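Local coordinates for acetylated cis-Golgi protein, involved in ER-to-Golgi transport (Saccharomyces cerevisiae, PDB 6G8Y) that takes part in ER-to-Golgi transport as the yeast homologue of GRASP65, and probably uses its PDZ domain to bind partner proteins at the cis-Golgi, at residues P42-S47 with R58-I63; S62-N65 with T71-V74; V74-A79 with T83-Y88. All coordinates share one frame; numbering follows the deposited sequence.

Contact 1: P42-S47 with R58-I63; sequences PVPVVS and RRITSI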
loop_
_atom_site.group_PDB
_atom_site.type_symbol
_atom_site.label_atom_id
_atom_site.label_comp_id
_atom_site.label_asym_id
_atom_site.label_seq_id
_atom_site.Cartn_x
_atom_site.Cartn_y
_atom_site.Cartn_z
ATOM N N PRO A 42 -0.339 -1.702 8.488
ATOM C CA PRO A 42 -0.003 -0.615 7.587
ATOM C C PRO A 42 1.327 -0.821 6.872
ATOM O O PRO A 42 2.243 -1.495 7.374
ATOM C CB PRO A 42 0.105 0.606 8.529
ATOM C CG PRO A 42 -0.807 0.239 9.647
ATOM C CD PRO A 42 -0.554 -1.216 9.864
ATOM N N VAL A 43 1.440 -0.201 5.711
ATOM C CA VAL A 43 2.717 -0.187 5.002
ATOM C C VAL A 43 3.755 0.495 5.926
ATOM O O VAL A 43 3.505 1.579 6.431
ATOM C CB VAL A 43 2.600 0.571 3.665
ATOM C CG1 VAL A 43 3.954 0.685 2.977
ATOM C CG2 VAL A 43 1.590 -0.102 2.740
ATOM N N PRO A 44 4.911 -0.130 6.144
ATOM C CA PRO A 44 5.911 0.548 6.992
ATOM C C PRO A 44 6.625 1.638 6.174
ATOM O O PRO A 44 7.075 1.395 5.041
ATOM C CB PRO A 44 6.841 -0.580 7.403
ATOM C CG PRO A 44 6.758 -1.529 6.282
ATOM C CD PRO A 44 5.341 -1.473 5.743
ATOM N N VAL A 45 6.721 2.818 6.764
ATOM C CA VAL A 45 7.198 4.005 6.075
ATOM C C VAL A 45 8.185 4.766 6.967
ATOM O O VAL A 45 7.982 4.874 8.190
ATOM C CB VAL A 45 5.983 4.878 5.717
ATOM C CG1 VAL A 45 6.377 6.261 5.296
ATOM C CG2 VAL A 45 5.157 4.209 4.633
ATOM N N VAL A 46 9.246 5.284 6.336
ATOM C CA VAL A 46 10.337 6.080 6.947
ATOM C C VAL A 46 10.061 7.545 6.618
ATOM O O VAL A 46 9.824 7.869 5.467
ATOM C CB VAL A 46 11.697 5.682 6.309
ATOM C CG1 VAL A 46 12.840 6.551 6.841
ATOM C CG2 VAL A 46 11.972 4.217 6.527
ATOM N N SER A 47 10.077 8.437 7.615
ATOM C CA SER A 47 9.885 9.877 7.416
ATOM C C SER A 47 11.229 10.517 7.707
ATOM O O SER A 47 11.726 10.361 8.822
ATOM C CB SER A 47 8.786 10.398 8.368
ATOM O OG SER A 47 8.472 11.778 8.142
ATOM N N ARG A 58 13.417 -2.677 3.466
ATOM C CA ARG A 58 13.910 -3.926 4.075
ATOM C C ARG A 58 12.746 -4.667 4.747
ATOM O O ARG A 58 12.620 -5.887 4.612
ATOM C CB ARG A 58 15.022 -3.679 5.100
ATOM C CG ARG A 58 15.663 -4.967 5.643
ATOM C CD ARG A 58 16.086 -4.854 7.116
ATOM N NE ARG A 58 14.916 -4.610 7.969
ATOM C CZ ARG A 58 14.041 -5.533 8.379
ATOM N NH1 ARG A 58 14.168 -6.836 8.067
ATOM N NH2 ARG A 58 13.006 -5.141 9.111
ATOM N N ARG A 59 11.905 -3.945 5.487
ATOM C CA ARG A 59 10.780 -4.583 6.189
ATOM C C ARG A 59 9.818 -5.171 5.161
ATOM O O ARG A 59 9.294 -6.265 5.357
ATOM C CB ARG A 59 10.075 -3.592 7.118
ATOM C CG ARG A 59 9.031 -4.175 8.034
ATOM C CD ARG A 59 8.728 -3.195 9.164
ATOM N NE ARG A 59 7.688 -3.698 10.047
ATOM C CZ ARG A 59 6.986 -2.945 10.887
ATOM N NH1 ARG A 59 7.204 -1.634 10.974
ATOM N NH2 ARG A 59 6.055 -3.513 11.649
ATOM N N ILE A 60 9.553 -4.435 4.072
ATOM C CA ILE A 60 8.656 -4.922 3.033
ATOM C C ILE A 60 9.222 -6.148 2.332
ATOM O O ILE A 60 8.496 -7.085 2.045
ATOM C CB ILE A 60 8.282 -3.806 2.041
ATOM C CG1 ILE A 60 7.470 -2.733 2.782
ATOM C CG2 ILE A 60 7.450 -4.359 0.879
ATOM C CD1 ILE A 60 7.326 -1.414 2.045
ATOM N N THR A 61 10.527 -6.164 2.095
ATOM C CA THR A 61 11.189 -7.345 1.553
ATOM C C THR A 61 10.908 -8.579 2.408
ATOM O O THR A 61 10.572 -9.648 1.892
ATOM C CB THR A 61 12.708 -7.151 1.434
ATOM O OG1 THR A 61 13.017 -5.998 0.649
ATOM C CG2 THR A 61 13.357 -8.393 0.812
ATOM N N SER A 62 11.018 -8.418 3.729
ATOM C CA SER A 62 10.753 -9.524 4.642
ATOM C C SER A 62 9.306 -9.981 4.575
ATOM O O SER A 62 9.037 -11.169 4.575
ATOM C CB SER A 62 11.129 -9.113 6.057
ATOM O OG SER A 62 12.515 -8.814 6.131
ATOM N N ILE A 63 8.371 -9.042 4.514
ATOM C CA ILE A 63 6.965 -9.393 4.424
ATOM C C ILE A 63 6.718 -10.197 3.159
ATOM O O ILE A 63 6.063 -11.247 3.182
ATOM C CB ILE A 63 6.077 -8.131 4.425
ATOM C CG1 ILE A 63 6.110 -7.452 5.794
ATOM C CG2 ILE A 63 4.634 -8.456 4.073
ATOM C CD1 ILE A 63 5.656 -6.012 5.790
#
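Arg59 throws CG to the side opposite its backbone N (chi1 -172°) and then runs extended to NE, a course that carries its aliphatic chain obliquely across the ring of Pro44. Ile60, one residue further along the helix, turns CG1 the other way, beside its own backbone N (chi1 -65°), which brings CG1 and CD1 nearer to 42-47 than the direction of CB alone would. The Pro44 ring is received by both. Its CB meets Arg59 CD at 3.7 Å and lies obliquely against the guanidinium, 3.7 Å from Arg59 NH1, while Pro44 CG touches Ile60 CG1 at 3.8 Å. One residue earlier, Val43 CG1 makes a looser approach to Ile60 CD1 at 4.1 Å.

This joins helix 57-66 of the PDZ domain to the loop leading into strand 45-47. Phe38 of strand 33-38 lies against both Val43 and Ile60, continuing the apolar layer beneath the helix, whereas Val45 faces helix 2-10, by sequence probably an expression-tag remnant. No hydrogen bond crosses between the segments: the helix is held here by the fit of carbon surfaces, with the exposed Arg59 bringing its methylenes and NH1 to the proline.

Contact 2: S62-N65 with T71-V74; sequences SIFN and TLKV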
loop_
_atom_site.group_PDB
_atom_site.type_symbol
_atom_site.label_atom_id
_atom_site.label_comp_id
_atom_site.label_asym_id
_atom_site.label_seq_id
_atom_site.Cartn_x
_atom_site.Cartn_y
_atom_site.Cartn_z
ATOM N N SER A 62 11.018 -8.418 3.729
ATOM C CA SER A 62 10.753 -9.524 4.642
ATOM C C SER A 62 9.306 -9.981 4.575
ATOM O O SER A 62 9.037 -11.169 4.575
ATOM C CB SER A 62 11.129 -9.113 6.057
ATOM O OG SER A 62 12.515 -8.814 6.131
ATOM N N ILE A 63 8.371 -9.042 4.514
ATOM C CA ILE A 63 6.965 -9.393 4.424
ATOM C C ILE A 63 6.718 -10.197 3.159
ATOM O O ILE A 63 6.063 -11.247 3.182
ATOM C CB ILE A 63 6.077 -8.131 4.425
ATOM C CG1 ILE A 63 6.110 -7.452 5.794
ATOM C CG2 ILE A 63 4.634 -8.456 4.073
ATOM C CD1 ILE A 63 5.656 -6.012 5.790
ATOM N N PHE A 64 7.194 -9.695 2.028
ATOM C CA PHE A 64 7.007 -10.412 0.745
ATOM C C PHE A 64 7.660 -11.792 0.779
ATOM O O PHE A 64 7.056 -12.789 0.345
ATOM C CB PHE A 64 7.482 -9.541 -0.438
ATOM C CG PHE A 64 6.431 -8.593 -0.938
ATOM C CD1 PHE A 64 5.969 -7.540 -0.171
ATOM C CD2 PHE A 64 5.879 -8.795 -2.190
ATOM C CE1 PHE A 64 4.970 -6.705 -0.648
ATOM C CE2 PHE A 64 4.895 -7.950 -2.672
ATOM C CZ PHE A 64 4.416 -6.928 -1.889
ATOM N N ASN A 65 8.860 -11.863 1.334
ATOM C CA ASN A 65 9.578 -13.147 1.303
ATOM C C ASN A 65 8.934 -14.171 2.250
ATOM O O ASN A 65 8.952 -15.373 1.961
ATOM C CB ASN A 65 11.078 -12.940 1.510
ATOM C CG ASN A 65 11.760 -12.365 0.270
ATOM O OD1 ASN A 65 11.224 -12.427 -0.871
ATOM N ND2 ASN A 65 12.935 -11.816 0.467
ATOM N N THR A 71 0.022 -16.614 -1.337
ATOM C CA THR A 71 -0.686 -15.406 -1.643
ATOM C C THR A 71 -0.434 -14.375 -0.572
ATOM O O THR A 71 -0.524 -14.658 0.631
ATOM C CB THR A 71 -2.205 -15.712 -1.689
ATOM O OG1 THR A 71 -2.379 -16.760 -2.640
ATOM C CG2 THR A 71 -2.934 -14.463 -2.063
ATOM N N LEU A 72 -0.160 -13.141 -1.006
ATOM C CA LEU A 72 -0.120 -11.991 -0.087
ATOM C C LEU A 72 -1.419 -11.201 -0.241
ATOM O O LEU A 72 -1.816 -10.861 -1.384
ATOM C CB LEU A 72 1.070 -11.086 -0.434
ATOM C CG LEU A 72 1.192 -9.769 0.337
ATOM C CD1 LEU A 72 1.507 -10.032 1.784
ATOM C CD2 LEU A 72 2.247 -8.853 -0.281
ATOM N N LYS A 73 -2.016 -10.862 0.897
ATOM C CA LYS A 73 -3.157 -9.969 0.976
ATOM C C LYS A 73 -2.672 -8.536 1.000
ATOM O O LYS A 73 -1.858 -8.151 1.833
ATOM C CB LYS A 73 -3.954 -10.272 2.232
ATOM C CG LYS A 73 -5.283 -9.576 2.364
ATOM C CD LYS A 73 -6.055 -10.324 3.463
ATOM C CE LYS A 73 -6.956 -9.450 4.246
ATOM N NZ LYS A 73 -7.260 -10.125 5.532
ATOM N N VAL A 74 -3.188 -7.749 0.066
ATOM C CA VAL A 74 -2.833 -6.347 -0.122
ATOM C C VAL A 74 -4.069 -5.535 0.237
ATOM O O VAL A 74 -5.139 -5.719 -0.366
ATOM C CB VAL A 74 -2.426 -6.103 -1.590
ATOM C CG1 VAL A 74 -2.041 -4.655 -1.839
ATOM C CG2 VAL A 74 -1.281 -7.053 -1.948
#
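Ile63, whose side chain leans on Leu72, has its backbone O engaged by ND1 of His67, a hydrogen bond at the C-terminal end of helix 57-66 that implies a proton on ND1. His67 also touches the side chain of Leu72, so the same residue binds the helix end and borders the apolar contact. Between the segments themselves there is no hydrogen bond, and Leu72 does nearly all the reaching from the strand. With CG opposite the backbone N (chi1 174°), the leucine stretches toward the helix and divides its two methyls between two partners.

CD2 enters over one face of the Phe64 ring, a CH-pi contact 3.5 Å from the ring centroid and 21° off the ring normal. It is displaced toward the far end of the ring, where it lies 3.3 Å from Phe64 CZ, a close approach. CD1 takes the other partner more loosely, at 4.2 Å from Ile63 CG2. The link from helix 57-66 into strand 71-78 resembles the step from the second helix of a PDZ domain to the strand after it; in many relatives that helix flanks the peptide groove. Phe64 is further fixed by an edge-to-face pairing with Phe38 of strand 33-38, and Ile91 near the chain terminus touches both Phe64 and Leu72.

Contact 3: V74-A79 with T83-Y88; sequences VNIWSA and TFRDEY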
loop_
_atom_site.group_PDB
_atom_site.type_symbol
_atom_site.label_atom_id
_atom_site.label_comp_id
_atom_site.label_asym_id
_atom_site.label_seq_id
_atom_site.Cartn_x
_atom_site.Cartn_y
_atom_site.Cartn_z
ATOM N N VAL A 74 -3.188 -7.749 0.066
ATOM C CA VAL A 74 -2.833 -6.347 -0.122
ATOM C C VAL A 74 -4.069 -5.535 0.237
ATOM O O VAL A 74 -5.139 -5.719 -0.366
ATOM C CB VAL A 74 -2.426 -6.103 -1.590
ATOM C CG1 VAL A 74 -2.041 -4.655 -1.839
ATOM C CG2 VAL A 74 -1.281 -7.053 -1.948
ATOM N N ASN A 75 -3.925 -4.646 1.208
ATOM C CA ASN A 75 -5.008 -3.776 1.657
ATOM C C ASN A 75 -5.013 -2.497 0.867
ATOM O O ASN A 75 -4.008 -1.770 0.860
ATOM C CB ASN A 75 -4.892 -3.466 3.152
ATOM C CG ASN A 75 -4.718 -4.716 3.994
ATOM O OD1 ASN A 75 -3.668 -4.925 4.563
ATOM N ND2 ASN A 75 -5.762 -5.567 4.074
ATOM N N ILE A 76 -6.154 -2.201 0.231
ATOM C CA ILE A 76 -6.269 -1.063 -0.660
ATOM C C ILE A 76 -7.262 -0.053 -0.128
ATOM O O ILE A 76 -8.261 -0.429 0.468
ATOM C CB ILE A 76 -6.664 -1.552 -2.060
ATOM C CG1 ILE A 76 -5.433 -2.269 -2.663
ATOM C CG2 ILE A 76 -7.137 -0.416 -2.960
ATOM C CD1 ILE A 76 -5.723 -2.942 -3.959
ATOM N N TRP A 77 -6.948 1.211 -0.351
ATOM C CA TRP A 77 -7.864 2.347 -0.158
ATOM C C TRP A 77 -8.094 2.957 -1.529
ATOM O O TRP A 77 -7.138 3.415 -2.156
ATOM C CB TRP A 77 -7.205 3.389 0.753
ATOM C CG TRP A 77 -7.931 4.733 0.864
ATOM C CD1 TRP A 77 -7.529 5.926 0.333
ATOM C CD2 TRP A 77 -9.157 4.994 1.557
ATOM N NE1 TRP A 77 -8.420 6.918 0.663
ATOM C CE2 TRP A 77 -9.434 6.375 1.405
ATOM C CE3 TRP A 77 -10.049 4.201 2.297
ATOM C CZ2 TRP A 77 -10.567 6.982 1.960
ATOM C CZ3 TRP A 77 -11.184 4.809 2.848
ATOM C CH2 TRP A 77 -11.426 6.188 2.673
ATOM N N SER A 78 -9.333 2.985 -1.990
ATOM C CA SER A 78 -9.648 3.660 -3.257
ATOM C C SER A 78 -9.894 5.137 -2.963
ATOM O O SER A 78 -10.827 5.459 -2.216
ATOM C CB SER A 78 -10.890 3.036 -3.890
ATOM O OG SER A 78 -11.192 3.687 -5.114
ATOM N N ALA A 79 -9.073 6.016 -3.549
ATOM C CA ALA A 79 -9.078 7.450 -3.224
ATOM C C ALA A 79 -10.404 8.131 -3.514
ATOM O O ALA A 79 -10.899 8.901 -2.679
ATOM C CB ALA A 79 -7.955 8.172 -3.946
ATOM N N THR A 83 -13.321 3.758 -0.211
ATOM C CA THR A 83 -13.632 2.429 0.316
ATOM C C THR A 83 -12.362 1.599 0.386
ATOM O O THR A 83 -11.436 1.766 -0.431
ATOM C CB THR A 83 -14.644 1.670 -0.567
ATOM O OG1 THR A 83 -14.185 1.659 -1.925
ATOM C CG2 THR A 83 -16.026 2.328 -0.519
ATOM N N PHE A 84 -12.336 0.709 1.369
ATOM C CA PHE A 84 -11.275 -0.301 1.507
ATOM C C PHE A 84 -11.666 -1.603 0.834
ATOM O O PHE A 84 -12.823 -2.002 0.885
ATOM C CB PHE A 84 -11.025 -0.625 2.972
ATOM C CG PHE A 84 -10.514 0.526 3.785
ATOM C CD1 PHE A 84 -11.396 1.393 4.441
ATOM C CD2 PHE A 84 -9.140 0.746 3.918
ATOM C CE1 PHE A 84 -10.914 2.440 5.212
ATOM C CE2 PHE A 84 -8.660 1.790 4.704
ATOM C CZ PHE A 84 -9.549 2.650 5.333
ATOM N N ARG A 85 -10.700 -2.284 0.221
ATOM C CA ARG A 85 -10.898 -3.672 -0.193
ATOM C C ARG A 85 -9.571 -4.404 -0.105
ATOM O O ARG A 85 -8.516 -3.782 0.055
ATOM C CB ARG A 85 -11.425 -3.796 -1.623
ATOM C CG ARG A 85 -10.456 -3.337 -2.715
ATOM C CD ARG A 85 -11.043 -3.564 -4.104
ATOM N NE ARG A 85 -10.011 -3.439 -5.134
ATOM C CZ ARG A 85 -9.529 -2.297 -5.633
ATOM N NH1 ARG A 85 -9.990 -1.110 -5.224
ATOM N NH2 ARG A 85 -8.556 -2.355 -6.529
ATOM N N ASP A 86 -9.638 -5.717 -0.257
ATOM C CA ASP A 86 -8.446 -6.540 -0.253
ATOM C C ASP A 86 -8.247 -7.151 -1.610
ATOM O O ASP A 86 -9.181 -7.705 -2.191
ATOM C CB ASP A 86 -8.568 -7.690 0.733
ATOM C CG ASP A 86 -8.710 -7.238 2.155
ATOM O OD1 ASP A 86 -8.191 -6.174 2.533
ATOM O OD2 ASP A 86 -9.366 -7.983 2.912
ATOM N N GLU A 87 -7.034 -7.040 -2.130
ATOM C CA GLU A 87 -6.624 -7.801 -3.303
ATOM C C GLU A 87 -5.631 -8.869 -2.869
ATOM O O GLU A 87 -5.095 -8.800 -1.761
ATOM C CB GLU A 87 -5.988 -6.884 -4.361
ATOM C CG GLU A 87 -6.906 -5.823 -4.982
ATOM C CD GLU A 87 -7.882 -6.313 -6.050
ATOM O OE1 GLU A 87 -7.871 -7.482 -6.452
ATOM O OE2 GLU A 87 -8.682 -5.465 -6.505
ATOM N N TYR A 88 -5.390 -9.832 -3.745
ATOM C CA TYR A 88 -4.522 -10.968 -3.467
ATOM C C TYR A 88 -3.554 -11.119 -4.607
ATOM O O TYR A 88 -3.950 -11.060 -5.768
ATOM C CB TYR A 88 -5.360 -12.230 -3.294
ATOM C CG TYR A 88 -6.165 -12.182 -2.044
ATOM C CD1 TYR A 88 -5.613 -12.533 -0.809
ATOM C CD2 TYR A 88 -7.468 -11.732 -2.062
ATOM C CE1 TYR A 88 -6.350 -12.460 0.351
ATOM C CE2 TYR A 88 -8.216 -11.645 -0.902
ATOM C CZ TYR A 88 -7.651 -12.029 0.300
ATOM O OH TYR A 88 -8.377 -11.948 1.472
HETATM O O HOH W 1 -14.365 2.631 -4.675
#
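Arg85 and Glu87, which both pack on Ile76 of the facing strand, form a salt bridge: Arg85 offers NE and NH2 side-on to the single atom OE2 of Glu87, with NE to OE2 at 2.8 Å. NH2 has a second carboxylate partner in Asp33, which probably helps hold the guanidinium in place. Across the strands, Val74 N donates to Glu87 O at 2.8 Å and Ile76 N to Arg85 O at 2.8 Å; with the return bonds these make two antiparallel hydrogen-bonded pairs. At the non-hydrogen-bonded pair between them, Asn75 ND2 bonds Asp86 OD1 at 2.9 Å, approaching from above a carboxylate turned 71° from the amide.

Ile76 inserts CD1 against Glu87 CG at 3.3 Å and lays CG2 over a guanidinium face, 3.7 Å from Arg85 NH1. On the other face of the sheet, in the modelled conformer, Trp77 CE3 sits over the centre of the Phe84 ring, 3.4 Å from Phe84 CZ; a second Trp77 conformer leaves this detail doubtful. Were Phe84 replaced by an alanine, the indole would probably lose this aromatic partner and be less restrained on that side.

Strands 71-78 and 83-90 form a beta hairpin, with strand 33-38 on the other side of 71-78; helix 2-10, the probable tag remnant, packs on Trp77 and Phe84, and Trp20 of strand 19-20 on Ile76, Arg85 and Glu87.

Contacts 1, 2 and 3 follow one another along the chain and all reach the same antiparallel sheet. Contacts 1 and 2 lie on successive parts of helix 57-66, sharing Ser62 and Ile63, with centres about 11 Å apart. Contact 2 passes the chain to strand 71-78, and at Val74 contact 3 takes over, its centre about 15 Å from that of contact 2; Lys73 and Thr71 there touch Asp86 and Tyr88. Contacts 1 and 3 stand on opposite sides of the chain's centre, about 17 Å between centres. The helix is held along its length by mainly carbon contacts, while the PDZ hairpin adds backbone hydrogen bonds and a salt bridge to its side-chain packing.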